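Local structure of DUF4875 domain-containing protein (Desulfovibrio piger, 4LG3) at residues Ala118-Leu123 / Asn170-Glu175. The protein is of unknown function and belongs to the DUF4875 family, which is grouped with CamS-like proteins. Numbering follows the deposited sequence.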
loop_
_atom_site.group_PDB
_atom_site.type_symbol
_atom_site.label_atom_id
_atom_site.label_comp_id
_atom_site.label_asym_id
_atom_site.label_seq_id
_atom_site.Cartn_x
_atom_site.Cartn_y
_atom_site.Cartn_z
ATOM N N ALA A 118 5.552 -1.129 7.438
ATOM C CA ALA A 118 6.123 -1.685 6.218
ATOM C C ALA A 118 6.167 -3.195 6.344
ATOM O O ALA A 118 6.411 -3.714 7.437
ATOM C CB ALA A 118 7.513 -1.117 5.940
ATOM N N THR A 119 5.861 -3.898 5.252
ATOM C CA THR A 119 5.910 -5.361 5.215
ATOM C C THR A 119 7.403 -5.771 5.142
ATOM O O THR A 119 8.216 -4.992 4.629
ATOM C CB THR A 119 5.089 -5.905 4.028
ATOM O OG1 THR A 119 5.485 -5.238 2.837
ATOM C CG2 THR A 119 3.599 -5.782 4.218
ATOM N N PRO A 120 7.806 -6.983 5.584
ATOM C CA PRO A 120 9.251 -7.339 5.498
ATOM C C PRO A 120 9.795 -7.407 4.064
ATOM O O PRO A 120 11.004 -7.372 3.879
ATOM C CB PRO A 120 9.341 -8.697 6.198
ATOM C CG PRO A 120 7.939 -9.209 6.291
ATOM C CD PRO A 120 7.014 -8.033 6.264
ATOM N N ARG A 121 8.906 -7.480 3.059
ATOM C CA ARG A 121 9.199 -7.550 1.607
ATOM C C ARG A 121 7.963 -7.217 0.791
ATOM O O ARG A 121 6.857 -7.210 1.341
ATOM C CB ARG A 121 9.674 -8.967 1.222
ATOM C CG ARG A 121 8.662 -10.079 1.542
ATOM C CD ARG A 121 8.940 -11.343 0.753
ATOM N NE ARG A 121 8.003 -12.426 1.062
ATOM C CZ ARG A 121 6.938 -12.743 0.330
ATOM N NH1 ARG A 121 6.647 -12.057 -0.767
ATOM N NH2 ARG A 121 6.165 -13.757 0.680
ATOM N N GLY A 122 8.145 -7.027 -0.516
ATOM C CA GLY A 122 7.034 -6.866 -1.451
ATOM C C GLY A 122 6.521 -8.230 -1.884
ATOM O O GLY A 122 6.898 -9.247 -1.298
ATOM N N LEU A 123 5.693 -8.297 -2.927
ATOM C CA LEU A 123 5.100 -9.584 -3.318
ATOM C C LEU A 123 5.613 -10.110 -4.653
ATOM O O LEU A 123 6.049 -9.342 -5.512
ATOM C CB LEU A 123 3.547 -9.479 -3.364
ATOM C CG LEU A 123 2.800 -8.804 -2.163
ATOM C CD1 LEU A 123 1.310 -8.952 -2.309
ATOM C CD2 LEU A 123 3.219 -9.389 -0.801
ATOM N N ASN A 170 -3.632 -11.892 1.610
ATOM C CA ASN A 170 -2.557 -11.245 2.343
ATOM C C ASN A 170 -1.453 -12.269 2.727
ATOM O O ASN A 170 -1.491 -12.846 3.825
ATOM C CB ASN A 170 -3.131 -10.512 3.573
ATOM C CG ASN A 170 -2.468 -9.185 3.872
ATOM O OD1 ASN A 170 -1.271 -8.964 3.623
ATOM N ND2 ASN A 170 -3.247 -8.266 4.415
ATOM N N PRO A 171 -0.450 -12.484 1.828
ATOM C CA PRO A 171 0.638 -13.422 2.148
ATOM C C PRO A 171 1.634 -12.881 3.165
ATOM O O PRO A 171 2.444 -13.642 3.666
ATOM C CB PRO A 171 1.347 -13.628 0.795
ATOM C CG PRO A 171 1.057 -12.440 0.015
ATOM C CD PRO A 171 -0.254 -11.865 0.496
ATOM N N VAL A 172 1.631 -11.561 3.410
ATOM C CA VAL A 172 2.608 -10.881 4.267
ATOM C C VAL A 172 1.945 -9.643 4.862
ATOM O O VAL A 172 1.669 -8.679 4.139
ATOM C CB VAL A 172 3.912 -10.493 3.471
ATOM C CG1 VAL A 172 4.794 -9.566 4.274
ATOM C CG2 VAL A 172 4.720 -11.713 3.035
ATOM N N PHE A 173 1.775 -9.647 6.177
ATOM C CA PHE A 173 1.206 -8.557 6.960
ATOM C C PHE A 173 2.252 -7.449 7.244
ATOM O O PHE A 173 3.455 -7.728 7.395
ATOM C CB PHE A 173 0.622 -9.098 8.302
ATOM C CG PHE A 173 -0.753 -9.714 8.152
ATOM C CD1 PHE A 173 -1.840 -8.947 7.721
ATOM C CD2 PHE A 173 -0.963 -11.062 8.430
ATOM C CE1 PHE A 173 -3.110 -9.523 7.570
ATOM C CE2 PHE A 173 -2.230 -11.640 8.259
ATOM C CZ PHE A 173 -3.298 -10.865 7.826
ATOM N N PRO A 174 1.796 -6.190 7.397
ATOM C CA PRO A 174 2.747 -5.106 7.697
ATOM C C PRO A 174 3.269 -5.212 9.116
ATOM O O PRO A 174 2.673 -5.869 9.952
ATOM C CB PRO A 174 1.904 -3.825 7.489
ATOM C CG PRO A 174 0.677 -4.280 6.710
ATOM C CD PRO A 174 0.426 -5.658 7.243
ATOM N N GLU A 175 4.409 -4.600 9.356
ATOM C CA GLU A 175 5.041 -4.499 10.672
ATOM C C GLU A 175 5.300 -3.040 10.952
ATOM O O GLU A 175 5.513 -2.312 9.979
ATOM C CB GLU A 175 6.415 -5.222 10.707
ATOM C CG GLU A 175 6.476 -6.678 10.311
ATOM C CD GLU A 175 7.896 -7.207 10.360
ATOM O OE1 GLU A 175 8.840 -6.390 10.256
ATOM O OE2 GLU A 175 8.065 -8.432 10.560
#
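V172 pushes both methyls into the bend of 118-123: CG1, anti to its own backbone N (chi1 169°), meets the P120 ring tip to tip, 3.4 Å from P120 CD, and also touches T119 CB. The other methyl, CG2, lies over one face of the R121 guanidinium, offset toward its rim and 3.4 Å from R121 NH2. R121 NH1 gives a bent hydrogen bond to G122 O (2.9 Å) and forms a salt bridge with E127 of helix 125-137. T119 turns its methyl to the other segment, with CG2 3.5 Å from V172 O and 3.6 Å from P174 CA; its OG1 lies within hydrogen-bonding reach of both L93 O of strand 92-98 and R121 O. Here strand 113-118 ends, and 175-176 joins it as a short antiparallel edge strand of the mixed sheet. A118 and E175 are a hydrogen-bonded pair: A118 N reaches E175 O nearly along the C=O axis (2.8 Å), whereas E175 N approaches A118 O from above the carbonyl plane (2.9 Å). The E175 carboxylate forms a salt bridge with K53. Beyond V172, L123 crosses P171 at about a right angle, with L123 CD2 3.8 Å from P171 CG.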